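Side-chain contacts in Hit-like protein involved in cell-cycle regulation (Bartonella henselae, PDB 3LB5), which belongs to the histidine triad (HIT) family and probably binds nucleotides like the Hint proteins, with a suggested role in cell-cycle regulation: residues Lys89-Ile94 / Leu124-Ile129; Phe54-Ile57 / Gly63-Leu66; Lys71-Arg74 / Asp78-Thr81; Ala33-Ile36 / Pro41-Arg44; Ala97-Lys100 / Gly106-Val109. All coordinates share one frame; numbering follows the deposited sequence.

Overall arrangement
The five contacts build one HIT fold around a five-stranded antiparallel sheet. Contacts 1 and 5 both use helix 81-101, and their centres lie about 9 Å apart. Contact 2 sits about 10 Å from contact 1, centre to centre, and joins it through neighbouring strands and a hydrogen bond between His-64 and His-127. Contacts 2 and 4 border the bound unknown ligand: the side chains of Asp-56 and Leu-35 each lie about 4 Å from it. They also meet where Phe-54 packs on Leu-35. Contacts 3 and 5 lie on opposite sides of the chain's centre, about 25 Å apart between centres. Contacts 1, 3 and 5 touch the second subunit.

Contact 1: Lys89-Ile94 / Leu124-Ile129; sequences KAVQKI and LHFHII
Ile-94, which packs against Ile-128, is fixed in its helix by a bond from its backbone N to Ala-90 O of 2.8 Å. The contact itself is apolar. The CG2 methyl of Ile-94 rests against the middle of the Ile-128 side chain, with CB at 4.0 Å and CG1, CG2 and CD1 equally near. The two side chains cross at about a right angle. CG2 stands anti to the backbone N, and this turns the methyl to the strand while the longer branch leads elsewhere. One helical turn earlier, Val-91 meets Phe-126. Its CG2 lies 3.7 Å from Phe-126 CG at the root of the ring. It sits off-centre, 4.2 Å from the ring centroid. The other methyl, CG1, reaches 4.3 Å from Ile-128 CG1, so Val-91 bridges both strand residues. The helix and strand axes run nearly parallel, 13° apart, with a closest approach of 9.4 Å.

His-127 points away from the helix, and His-125 lies just ahead of the strand. Together with His-123 they fit the His-x-His-x-His signature of the family. The helix packs on the face of the strand opposite His-127. Strand 126-131 lies between strands 65-69 and 106-113, and Ile-128 also touches Val-67 and Ile-107 on them. On the helix, Gln-92 bonds to Ala-79 and Thr-81 of the second subunit.

Contact 2: Phe54-Ile57 / Gly63-Leu66; sequences FMDI and GHTL
Gly-63 comes first, at a positive phi of 94°, and its C lies 3.9 Å from Met-55 CE. The methionine chain bends at both chi2 and chi3, which folds the methyl back toward Gly-63 and His-64.

His-64 follows and meets Asp-56 in two ways. Its O accepts a bond from Asp-56 N at 3.1 Å, with the donor tilted from the carbonyl plane. A water donates to the same O and to Asp-56 O. Its ring carries Asp-56 on one face: Asp-56 CB is 3.9 Å from the centroid, and OD2 stands above the plane near the rim. OD2 and NE2 are close, but their angle is poor for a hydrogen bond.

Thr-65 bonds through OG1 to Gly-63 O at 2.8 Å, which ties it back to the residue two before it. Its CG2 lies against Phe-54 O.

Leu-66 forms an antiparallel hydrogen-bonded pair with Phe-54. The bond from Leu-66 N to Phe-54 O is 2.8 Å and almost straight, 177°. The return bond from Phe-54 N to Leu-66 O is 3.0 Å. Leu-66 CB lies over the Phe-54 ring face, while Leu-66 CD1 is 3.7 Å from Phe-54 CE1.

This hairpin end borders the unknown ligand, which Ile-57 N bonds, consistent with a wall of the family's nucleotide pocket. Asp-56 OD1 accepts from Met-58 N, which helps to hold the carboxylate. The His-64 ring nitrogens are engaged elsewhere, ND1 with Gln-60 N and NE2 with His-127 ND1. The carboxylate thus meets the ring by its face and not by a hydrogen bond.

Contact 3: Lys71-Arg74 / Asp78-Thr81; sequences KGSR and DADT
Ser-73 and Arg-74 close tightly on Asp-78 and Ala-79, whereas Lys-71 and Asp-80 meet more loosely at the surface. On the tight side, the carboxylate of Asp-78 grips the backbone of the other segment. Arg-74 N donates to Asp-78 OD2 at 2.8 Å, and OD2 receives it through its syn lone pair. Asp-78 OD1 accepts from Asn-75 N, so each oxygen meets an amide and the group's rotation is fixed. Asp-78 CG lies between its backbone N and carbonyl carbon, chi1 64°, which brings the carboxylate to Arg-74 N. The carbon side of the grip is also close. Arg-74 CB is 3.4 Å from Asp-78 OD2, and Ser-73 CB is 3.5 Å from Asp-78 OD1. Beside them, Ser-73 OG touches Ala-79 CB at 3.4 Å; its polar partner is Asn-75 O. The guanidinium of Arg-74 extends past Asp-78 to a salt bridge with Glu-114.

The outer side is less certain. Lys-71 stretches an almost straight chain, bent at the last torsion, to Asp-80. Lys-71 NZ and Asp-80 OD2 form a salt bridge of 2.7 Å, but its hydrogen bond is weak and the position of OD2 is doubtful.

The contact lies in the loop that leads from strand 65-69 into helix 81-101. Ser-73 shares a backbone bond with Leu-124 just ahead of strand 126-131. Ala-79 O and Thr-81 OG1 bond to Gln-92 of the second subunit.

Contact 4: Ala33-Ile36 / Pro41-Arg44; sequences AKLI and PSVR
The end of helix 31-36 and the extended run of Ser-42 to Arg-44 come close around Leu-35, whose CA lies 6.4 Å from the CA of Pro-41. The Leu-35 side chain lies against Ser-42 and Arg-44. Its CG stands anti to the backbone N, chi1 -178°, and brings both methyls to the loop. Leu-35 CD1 lies 3.5 Å from Ser-42 CB. CG lies equally near Ser-42 OG, and CD2 is 3.6 Å from Arg-44 NH2.

Arg-44 runs back past Leu-35 in the opposite direction, extended from CG to NE. Its NE donates to Ser-42 OG at 3.1 Å and 163°, with the hydroxyl near the guanidinium plane. Arg-44 NH2 faces Leu-35 O at 3.1 Å, yet the angle is poor for a hydrogen bond. A water completes the link between the segments: it donates to Ile-36 O at 2.6 Å and accepts from Arg-44 NH1 at 3.1 Å. The same NH1 makes a salt bridge with Glu-47, and these bonds together help hold the guanidinium.

Leu-35 packs on Ile-52 and Phe-54 of strand 51-55. Arg-44 lies on strand 44-47, one edge of the sheet within this chain, and its O is bonded by Arg-158 of helix 147-160.

Contact 5: Ala97-Lys100 / Gly106-Val109; sequences AVKK and GITV
Ile-107 lays its longer branch across the start of the Lys-99 side chain. Ile-107 CG1 is 3.7 Å from Lys-99 CB, and CD1 is just as close to Lys-99 N. The methyl therefore rests on the helix backbone as well as on the side chain. Only the root of the lysine takes part; the rest of its chain leads away from the strand. Ile-107 CG1 lies anti to the carbonyl carbon, chi1 -66°, and a second bend, chi2 -74°, lays CD1 against the helix. Ile-107 CD1 is also 3.9 Å from Val-98 CG1. These two side chains cross at a slant. Carbon atoms do nearly all the touching, so the contact is a small hydrophobic joint.

Around it, Val-98 packs on Ile-157 of helix 147-160, and Ile-107 touches Ile-128 of strand 126-131. The strand also faces the second subunit. Ile-107, Thr-108 and Val-109 pair in an antiparallel ladder with a strand of that subunit, and Thr-108 OG1 bonds to its Ser-117. The sheet thus runs on across the interface, with helix 81-101 packed on this strand. Such a continuous sheet is characteristic of the Hint-type HIT dimer.

Contact 1: Lys89-Ile94 / Leu124-Ile129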
loop_
_atom_site.group_PDB
_atom_site.type_symbol
_atom_site.label_atom_id
_atom_site.label_comp_id
_atom_site.label_asym_id
_atom_site.label_seq_id
_atom_site.Cartn_x
_atom_site.Cartn_y
_atom_site.Cartn_z
ATOM N N LYS B 89 -0.601 -10.959 0.422
ATOM C CA LYS B 89 -0.380 -12.017 -0.564
ATOM C C LYS B 89 -1.250 -11.811 -1.806
ATOM O O LYS B 89 -0.778 -11.942 -2.948
ATOM C CB LYS B 89 -0.612 -13.394 0.059
ATOM C CG LYS B 89 -0.813 -14.531 -0.943
ATOM C CD LYS B 89 -0.546 -15.911 -0.325
ATOM C CE LYS B 89 -1.648 -16.305 0.650
ATOM N NZ LYS B 89 -1.445 -17.715 1.139
ATOM N N ALA B 90 -2.524 -11.497 -1.576
ATOM C CA ALA B 90 -3.472 -11.294 -2.660
ATOM C C ALA B 90 -3.169 -9.974 -3.394
ATOM O O ALA B 90 -3.294 -9.890 -4.615
ATOM C CB ALA B 90 -4.896 -11.310 -2.093
ATOM N N VAL B 91 -2.760 -8.943 -2.656
ATOM C CA VAL B 91 -2.294 -7.690 -3.294
ATOM C C VAL B 91 -1.114 -7.972 -4.269
ATOM O O VAL B 91 -1.061 -7.404 -5.360
ATOM C CB VAL B 91 -1.863 -6.649 -2.241
ATOM C CG1 VAL B 91 -1.166 -5.422 -2.871
ATOM C CG2 VAL B 91 -3.068 -6.195 -1.401
ATOM N N GLN B 92 -0.171 -8.818 -3.865
ATOM C CA GLN B 92 0.944 -9.163 -4.750
ATOM C C GLN B 92 0.450 -9.963 -5.952
ATOM O O GLN B 92 0.831 -9.696 -7.093
ATOM C CB GLN B 92 2.035 -9.931 -4.012
ATOM C CG GLN B 92 3.103 -10.461 -4.956
ATOM C CD GLN B 92 4.087 -11.373 -4.280
ATOM O OE1 GLN B 92 3.713 -12.372 -3.640
ATOM N NE2 GLN B 92 5.369 -11.048 -4.424
ATOM N N LYS B 93 -0.411 -10.941 -5.690
ATOM C CA LYS B 93 -0.957 -11.788 -6.754
ATOM C C LYS B 93 -1.724 -10.943 -7.772
ATOM O O LYS B 93 -1.579 -11.142 -8.971
ATOM C CB LYS B 93 -1.855 -12.869 -6.157
ATOM C CG LYS B 93 -2.223 -14.010 -7.106
ATOM C CD LYS B 93 -3.237 -14.943 -6.403
ATOM C CE LYS B 93 -3.592 -16.151 -7.255
ATOM N NZ LYS B 93 -2.434 -17.042 -7.569
ATOM N N ILE B 94 -2.535 -10.006 -7.283
ATOM C CA ILE B 94 -3.308 -9.107 -8.155
ATOM C C ILE B 94 -2.430 -8.100 -8.901
ATOM O O ILE B 94 -2.707 -7.802 -10.056
ATOM C CB ILE B 94 -4.469 -8.381 -7.382
ATOM C CG1 ILE B 94 -5.552 -9.382 -6.964
ATOM C CG2 ILE B 94 -5.088 -7.221 -8.173
ATOM C CD1 ILE B 94 -6.178 -10.218 -8.055
ATOM N N LEU B 124 -11.146 -1.749 5.169
ATOM C CA LEU B 124 -9.766 -1.894 4.657
ATOM C C LEU B 124 -9.765 -2.289 3.177
ATOM O O LEU B 124 -10.346 -3.280 2.812
ATOM C CB LEU B 124 -8.950 -2.914 5.484
ATOM C CG LEU B 124 -7.481 -3.179 5.070
ATOM C CD1 LEU B 124 -6.622 -1.897 4.990
ATOM C CD2 LEU B 124 -6.846 -4.202 6.007
ATOM N N HIS B 125 -9.172 -1.467 2.322
ATOM C CA HIS B 125 -8.974 -1.853 0.936
ATOM C C HIS B 125 -7.653 -1.338 0.387
ATOM O O HIS B 125 -7.265 -0.200 0.671
ATOM C CB HIS B 125 -10.141 -1.407 0.042
ATOM C CG HIS B 125 -10.399 0.075 0.045
ATOM N ND1 HIS B 125 -10.893 0.737 1.147
ATOM C CD2 HIS B 125 -10.283 1.009 -0.936
ATOM C CE1 HIS B 125 -11.044 2.025 0.859
ATOM N NE2 HIS B 125 -10.696 2.214 -0.403
ATOM N N PHE B 126 -6.978 -2.175 -0.409
ATOM C CA PHE B 126 -5.814 -1.759 -1.211
ATOM C C PHE B 126 -6.239 -1.500 -2.658
ATOM O O PHE B 126 -7.002 -2.275 -3.246
ATOM C CB PHE B 126 -4.715 -2.829 -1.187
ATOM C CG PHE B 126 -3.960 -2.898 0.114
ATOM C CD1 PHE B 126 -2.644 -2.466 0.180
ATOM C CD2 PHE B 126 -4.554 -3.430 1.265
ATOM C CE1 PHE B 126 -1.936 -2.524 1.389
ATOM C CE2 PHE B 126 -3.849 -3.508 2.482
ATOM C CZ PHE B 126 -2.533 -3.049 2.535
ATOM N N HIS B 127 -5.785 -0.376 -3.203
ATOM C CA HIS B 127 -5.906 -0.081 -4.629
ATOM C C HIS B 127 -4.750 -0.703 -5.410
ATOM O O HIS B 127 -3.564 -0.523 -5.048
ATOM C CB HIS B 127 -5.852 1.441 -4.867
ATOM C CG HIS B 127 -6.979 2.186 -4.257
ATOM N ND1 HIS B 127 -8.187 2.355 -4.907
ATOM C CD2 HIS B 127 -7.083 2.847 -3.081
ATOM C CE1 HIS B 127 -8.997 3.071 -4.143
ATOM N NE2 HIS B 127 -8.349 3.388 -3.032
ATOM N N ILE B 128 -5.082 -1.413 -6.492
ATOM C CA ILE B 128 -4.060 -1.904 -7.431
ATOM C C ILE B 128 -4.301 -1.268 -8.808
ATOM O O ILE B 128 -5.279 -1.584 -9.501
ATOM C CB ILE B 128 -3.998 -3.446 -7.538
ATOM C CG1 ILE B 128 -3.604 -4.085 -6.198
ATOM C CG2 ILE B 128 -2.908 -3.861 -8.523
ATOM C CD1 ILE B 128 -4.730 -4.454 -5.324
ATOM N N ILE B 129 -3.421 -0.338 -9.167
ATOM C CA ILE B 129 -3.631 0.508 -10.341
ATOM C C ILE B 129 -2.530 0.323 -11.382
ATOM O O ILE B 129 -1.357 0.636 -11.126
ATOM C CB ILE B 129 -3.768 2.016 -9.958
ATOM C CG1 ILE B 129 -4.730 2.205 -8.771
ATOM C CG2 ILE B 129 -4.161 2.868 -11.194
ATOM C CD1 ILE B 129 -4.780 3.626 -8.235
#

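Contact 2: Phe54-Ile57 / Gly63-Leu66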
loop_
_atom_site.group_PDB
_atom_site.type_symbol
_atom_site.label_atom_id
_atom_site.label_comp_id
_atom_site.label_asym_id
_atom_site.label_seq_id
_atom_site.Cartn_x
_atom_site.Cartn_y
_atom_site.Cartn_z
ATOM N N PHE B 54 -11.828 -7.275 -6.579
ATOM C CA PHE B 54 -12.957 -6.904 -7.404
ATOM C C PHE B 54 -12.666 -5.567 -8.098
ATOM O O PHE B 54 -11.793 -4.814 -7.678
ATOM C CB PHE B 54 -14.261 -6.855 -6.569
ATOM C CG PHE B 54 -14.231 -5.841 -5.443
ATOM C CD1 PHE B 54 -14.774 -4.559 -5.626
ATOM C CD2 PHE B 54 -13.680 -6.167 -4.198
ATOM C CE1 PHE B 54 -14.765 -3.600 -4.582
ATOM C CE2 PHE B 54 -13.658 -5.208 -3.141
ATOM C CZ PHE B 54 -14.206 -3.918 -3.343
ATOM N N MET B 55 -13.363 -5.332 -9.192
ATOM C CA MET B 55 -13.133 -4.155 -10.007
ATOM C C MET B 55 -13.634 -2.900 -9.310
ATOM O O MET B 55 -14.752 -2.878 -8.770
ATOM C CB MET B 55 -13.817 -4.319 -11.372
ATOM C CG MET B 55 -13.417 -5.597 -12.142
ATOM S SD MET B 55 -11.636 -5.874 -12.189
ATOM C CE MET B 55 -11.166 -4.452 -13.194
ATOM N N ASP B 56 -12.803 -1.856 -9.317
ATOM C CA ASP B 56 -13.250 -0.533 -8.903
ATOM C C ASP B 56 -14.224 0.004 -9.963
ATOM O O ASP B 56 -13.901 -0.006 -11.154
ATOM C CB ASP B 56 -12.034 0.407 -8.772
ATOM C CG ASP B 56 -12.360 1.711 -8.041
ATOM O OD1 ASP B 56 -13.449 2.287 -8.252
ATOM O OD2 ASP B 56 -11.519 2.180 -7.248
ATOM N N ILE B 57 -15.409 0.462 -9.545
ATOM C CA ILE B 57 -16.421 0.968 -10.490
ATOM C C ILE B 57 -16.186 2.407 -10.973
ATOM O O ILE B 57 -16.856 2.867 -11.902
ATOM C CB ILE B 57 -17.894 0.815 -9.975
ATOM C CG1 ILE B 57 -18.170 1.716 -8.760
ATOM C CG2 ILE B 57 -18.237 -0.686 -9.730
ATOM C CD1 ILE B 57 -19.621 1.709 -8.316
ATOM N N GLY B 63 -8.692 -1.541 -15.604
ATOM C CA GLY B 63 -8.142 -2.679 -14.853
ATOM C C GLY B 63 -7.875 -2.448 -13.363
ATOM O O GLY B 63 -7.450 -3.370 -12.653
ATOM N N HIS B 64 -8.110 -1.219 -12.911
ATOM C CA HIS B 64 -7.972 -0.797 -11.494
ATOM C C HIS B 64 -8.817 -1.734 -10.616
ATOM O O HIS B 64 -10.047 -1.826 -10.782
ATOM C CB HIS B 64 -8.455 0.659 -11.394
ATOM C CG HIS B 64 -8.404 1.277 -10.020
ATOM N ND1 HIS B 64 -8.567 2.631 -9.840
ATOM C CD2 HIS B 64 -8.228 0.754 -8.779
ATOM C CE1 HIS B 64 -8.509 2.921 -8.549
ATOM N NE2 HIS B 64 -8.309 1.799 -7.883
ATOM N N THR B 65 -8.132 -2.437 -9.722
ATOM C CA THR B 65 -8.714 -3.479 -8.886
ATOM C C THR B 65 -8.553 -3.119 -7.410
ATOM O O THR B 65 -7.549 -2.484 -7.007
ATOM C CB THR B 65 -8.031 -4.831 -9.173
ATOM O OG1 THR B 65 -8.050 -5.090 -10.583
ATOM C CG2 THR B 65 -8.728 -6.009 -8.424
ATOM N N LEU B 66 -9.544 -3.532 -6.610
ATOM C CA LEU B 66 -9.497 -3.357 -5.169
ATOM C C LEU B 66 -9.336 -4.714 -4.492
ATOM O O LEU B 66 -9.929 -5.708 -4.928
ATOM C CB LEU B 66 -10.780 -2.682 -4.673
ATOM C CG LEU B 66 -11.114 -1.341 -5.314
ATOM C CD1 LEU B 66 -12.386 -0.754 -4.707
ATOM C CD2 LEU B 66 -9.953 -0.399 -5.132
HETATM O O HOH W 1 -12.034 -0.951 -12.531
#

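Contact 3: Lys71-Arg74 / Asp78-Thr81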
loop_
_atom_site.group_PDB
_atom_site.type_symbol
_atom_site.label_atom_id
_atom_site.label_comp_id
_atom_site.label_asym_id
_atom_site.label_seq_id
_atom_site.Cartn_x
_atom_site.Cartn_y
_atom_site.Cartn_z
ATOM N N LYS B 71 -12.743 -10.169 6.619
ATOM C CA LYS B 71 -12.882 -9.769 8.010
ATOM C C LYS B 71 -12.832 -8.250 8.127
ATOM O O LYS B 71 -11.888 -7.626 7.653
ATOM C CB LYS B 71 -11.850 -10.445 8.914
ATOM C CG LYS B 71 -11.997 -10.081 10.419
ATOM C CD LYS B 71 -10.956 -10.820 11.276
ATOM C CE LYS B 71 -11.292 -10.725 12.752
ATOM N NZ LYS B 71 -11.143 -9.312 13.258
ATOM N N GLY B 72 -13.855 -7.681 8.772
ATOM C CA GLY B 72 -14.035 -6.236 8.857
ATOM C C GLY B 72 -13.025 -5.478 9.720
ATOM O O GLY B 72 -12.720 -5.876 10.839
ATOM N N SER B 73 -12.472 -4.402 9.169
ATOM C CA SER B 73 -11.830 -3.355 9.970
ATOM C C SER B 73 -12.015 -2.072 9.184
ATOM O O SER B 73 -12.214 -2.118 7.968
ATOM C CB SER B 73 -10.338 -3.640 10.253
ATOM O OG SER B 73 -9.548 -3.632 9.082
ATOM N N ARG B 74 -11.984 -0.931 9.864
ATOM C CA ARG B 74 -12.151 0.356 9.173
ATOM C C ARG B 74 -11.026 0.608 8.168
ATOM O O ARG B 74 -11.255 1.179 7.100
ATOM C CB ARG B 74 -12.179 1.508 10.184
ATOM C CG ARG B 74 -13.436 1.486 11.089
ATOM C CD ARG B 74 -13.496 2.643 12.040
ATOM N NE ARG B 74 -13.631 3.938 11.387
ATOM C CZ ARG B 74 -12.641 4.801 11.161
ATOM N NH1 ARG B 74 -11.381 4.520 11.514
ATOM N NH2 ARG B 74 -12.919 5.971 10.575
ATOM N N ASP B 78 -6.683 -0.462 12.467
ATOM C CA ASP B 78 -7.482 -1.306 13.381
ATOM C C ASP B 78 -7.614 -2.767 12.934
ATOM O O ASP B 78 -8.294 -3.550 13.591
ATOM C CB ASP B 78 -8.877 -0.696 13.621
ATOM C CG ASP B 78 -9.722 -0.625 12.350
ATOM O OD1 ASP B 78 -9.153 -0.509 11.255
ATOM O OD2 ASP B 78 -10.966 -0.657 12.442
ATOM N N ALA B 79 -6.979 -3.132 11.815
ATOM C CA ALA B 79 -7.019 -4.523 11.339
ATOM C C ALA B 79 -6.235 -5.426 12.283
ATOM O O ALA B 79 -5.254 -4.982 12.886
ATOM C CB ALA B 79 -6.434 -4.608 9.940
ATOM N N ASP B 80 -6.671 -6.678 12.411
ATOM C CA ASP B 80 -5.865 -7.731 13.047
ATOM C C ASP B 80 -4.604 -7.879 12.214
ATOM O O ASP B 80 -4.693 -7.907 10.983
ATOM C CB ASP B 80 -6.584 -9.090 12.964
ATOM C CG ASP B 80 -7.822 -9.164 13.799
ATOM O OD1 ASP B 80 -8.026 -8.314 14.693
ATOM O OD2 ASP B 80 -8.589 -10.127 13.584
ATOM N N THR B 81 -3.442 -8.012 12.854
ATOM C CA THR B 81 -2.206 -8.248 12.094
ATOM C C THR B 81 -2.288 -9.543 11.254
ATOM O O THR B 81 -1.815 -9.574 10.111
ATOM C CB THR B 81 -0.963 -8.262 13.017
ATOM O OG1 THR B 81 -0.997 -7.111 13.870
ATOM C CG2 THR B 81 0.355 -8.260 12.190
#

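Contact 4: Ala33-Ile36 / Pro41-Arg44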
loop_
_atom_site.group_PDB
_atom_site.type_symbol
_atom_site.label_atom_id
_atom_site.label_comp_id
_atom_site.label_asym_id
_atom_site.label_seq_id
_atom_site.Cartn_x
_atom_site.Cartn_y
_atom_site.Cartn_z
ATOM N N ALA B 33 -18.616 -3.884 3.337
ATOM C CA ALA B 33 -19.244 -4.888 4.219
ATOM C C ALA B 33 -20.510 -5.488 3.563
ATOM O O ALA B 33 -20.785 -6.689 3.673
ATOM C CB ALA B 33 -19.620 -4.257 5.537
ATOM N N LYS B 34 -21.277 -4.631 2.899
ATOM C CA LYS B 34 -22.489 -5.069 2.172
ATOM C C LYS B 34 -22.129 -5.995 1.003
ATOM O O LYS B 34 -22.796 -6.988 0.799
ATOM C CB LYS B 34 -23.321 -3.870 1.693
ATOM C CG LYS B 34 -24.017 -3.128 2.803
ATOM C CD LYS B 34 -25.037 -2.109 2.229
ATOM C CE LYS B 34 -26.340 -2.116 2.988
ATOM N NZ LYS B 34 -27.107 -3.395 2.808
ATOM N N LEU B 35 -21.062 -5.678 0.262
ATOM C CA LEU B 35 -20.532 -6.548 -0.811
ATOM C C LEU B 35 -20.160 -7.938 -0.256
ATOM O O LEU B 35 -20.565 -8.972 -0.803
ATOM C CB LEU B 35 -19.280 -5.878 -1.435
ATOM C CG LEU B 35 -18.499 -6.493 -2.616
ATOM C CD1 LEU B 35 -17.662 -5.402 -3.320
ATOM C CD2 LEU B 35 -17.596 -7.649 -2.178
ATOM N N ILE B 36 -19.395 -7.945 0.836
ATOM C CA ILE B 36 -18.963 -9.196 1.490
ATOM C C ILE B 36 -20.157 -10.069 1.861
ATOM O O ILE B 36 -20.114 -11.276 1.645
ATOM C CB ILE B 36 -18.100 -8.915 2.729
ATOM C CG1 ILE B 36 -16.779 -8.250 2.289
ATOM C CG2 ILE B 36 -17.879 -10.220 3.589
ATOM C CD1 ILE B 36 -16.066 -7.465 3.408
ATOM N N PRO B 41 -24.043 -6.214 -5.748
ATOM C CA PRO B 41 -23.195 -6.977 -6.665
ATOM C C PRO B 41 -21.785 -6.401 -6.753
ATOM O O PRO B 41 -21.545 -5.248 -6.349
ATOM C CB PRO B 41 -23.904 -6.837 -8.017
ATOM C CG PRO B 41 -24.657 -5.530 -7.920
ATOM C CD PRO B 41 -24.954 -5.299 -6.467
ATOM N N SER B 42 -20.864 -7.243 -7.229
ATOM C CA SER B 42 -19.502 -6.841 -7.531
ATOM C C SER B 42 -19.010 -7.616 -8.757
ATOM O O SER B 42 -19.628 -8.609 -9.185
ATOM C CB SER B 42 -18.568 -7.018 -6.328
ATOM O OG SER B 42 -18.772 -8.260 -5.653
ATOM N N VAL B 43 -17.916 -7.142 -9.339
ATOM C CA VAL B 43 -17.295 -7.848 -10.433
ATOM C C VAL B 43 -16.005 -8.372 -9.833
ATOM O O VAL B 43 -15.007 -7.655 -9.745
ATOM C CB VAL B 43 -17.041 -6.924 -11.659
ATOM C CG1 VAL B 43 -16.418 -7.726 -12.798
ATOM C CG2 VAL B 43 -18.340 -6.285 -12.113
ATOM N N ARG B 44 -16.061 -9.614 -9.372
ATOM C CA ARG B 44 -14.961 -10.201 -8.630
ATOM C C ARG B 44 -13.974 -10.863 -9.589
ATOM O O ARG B 44 -14.380 -11.527 -10.536
ATOM C CB ARG B 44 -15.504 -11.240 -7.646
ATOM C CG ARG B 44 -16.535 -10.668 -6.669
ATOM C CD ARG B 44 -16.906 -11.655 -5.559
ATOM N NE ARG B 44 -17.920 -11.043 -4.703
ATOM C CZ ARG B 44 -18.287 -11.491 -3.508
ATOM N NH1 ARG B 44 -17.741 -12.589 -2.986
ATOM N NH2 ARG B 44 -19.218 -10.841 -2.834
HETATM O O HOH W 2 -18.754 -12.642 -0.069
#

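Contact 5: Ala97-Lys100 / Gly106-Val109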
loop_
_atom_site.group_PDB
_atom_site.type_symbol
_atom_site.label_atom_id
_atom_site.label_comp_id
_atom_site.label_asym_id
_atom_site.label_seq_id
_atom_site.Cartn_x
_atom_site.Cartn_y
_atom_site.Cartn_z
ATOM N N ALA B 97 -1.055 -10.019 -11.820
ATOM C CA ALA B 97 -2.077 -10.354 -12.821
ATOM C C ALA B 97 -2.538 -9.120 -13.602
ATOM O O ALA B 97 -2.714 -9.192 -14.808
ATOM C CB ALA B 97 -3.252 -11.035 -12.183
ATOM N N VAL B 98 -2.755 -8.009 -12.895
ATOM C CA VAL B 98 -3.169 -6.747 -13.520
ATOM C C VAL B 98 -2.101 -6.230 -14.503
ATOM O O VAL B 98 -2.431 -5.791 -15.606
ATOM C CB VAL B 98 -3.568 -5.657 -12.430
ATOM C CG1 VAL B 98 -3.823 -4.263 -13.072
ATOM C CG2 VAL B 98 -4.796 -6.099 -11.669
ATOM N N LYS B 99 -0.824 -6.289 -14.109
ATOM C CA LYS B 99 0.246 -5.821 -14.973
ATOM C C LYS B 99 0.325 -6.663 -16.240
ATOM O O LYS B 99 0.531 -6.120 -17.319
ATOM C CB LYS B 99 1.602 -5.832 -14.263
ATOM C CG LYS B 99 2.756 -5.205 -15.069
ATOM C CD LYS B 99 4.054 -5.172 -14.256
ATOM C CE LYS B 99 5.240 -4.663 -15.082
ATOM N NZ LYS B 99 5.765 -5.696 -16.054
ATOM N N LYS B 100 0.179 -7.981 -16.098
ATOM C CA LYS B 100 0.197 -8.870 -17.277
ATOM C C LYS B 100 -1.051 -8.677 -18.123
ATOM O O LYS B 100 -0.959 -8.491 -19.325
ATOM C CB LYS B 100 0.318 -10.339 -16.869
ATOM N N GLY B 106 3.718 -0.060 -15.288
ATOM C CA GLY B 106 3.904 -0.077 -13.842
ATOM C C GLY B 106 2.649 -0.396 -13.057
ATOM O O GLY B 106 1.550 -0.457 -13.611
ATOM N N ILE B 107 2.818 -0.599 -11.749
ATOM C CA ILE B 107 1.693 -0.853 -10.859
ATOM C C ILE B 107 1.826 0.035 -9.629
ATOM O O ILE B 107 2.835 -0.029 -8.920
ATOM C CB ILE B 107 1.618 -2.350 -10.424
ATOM C CG1 ILE B 107 1.293 -3.275 -11.627
ATOM C CG2 ILE B 107 0.615 -2.523 -9.258
ATOM C CD1 ILE B 107 -0.168 -3.217 -12.100
ATOM N N THR B 108 0.790 0.833 -9.366
ATOM C CA THR B 108 0.726 1.627 -8.134
ATOM C C THR B 108 -0.216 0.965 -7.131
ATOM O O THR B 108 -1.372 0.675 -7.449
ATOM C CB THR B 108 0.270 3.078 -8.415
ATOM O OG1 THR B 108 1.211 3.709 -9.297
ATOM C CG2 THR B 108 0.195 3.893 -7.101
ATOM N N VAL B 109 0.297 0.719 -5.925
ATOM C CA VAL B 109 -0.502 0.180 -4.835
ATOM C C VAL B 109 -0.723 1.315 -3.856
ATOM O O VAL B 109 0.229 1.976 -3.449
ATOM C CB VAL B 109 0.227 -0.994 -4.135
ATOM C CG1 VAL B 109 -0.533 -1.483 -2.896
ATOM C CG2 VAL B 109 0.504 -2.118 -5.158
#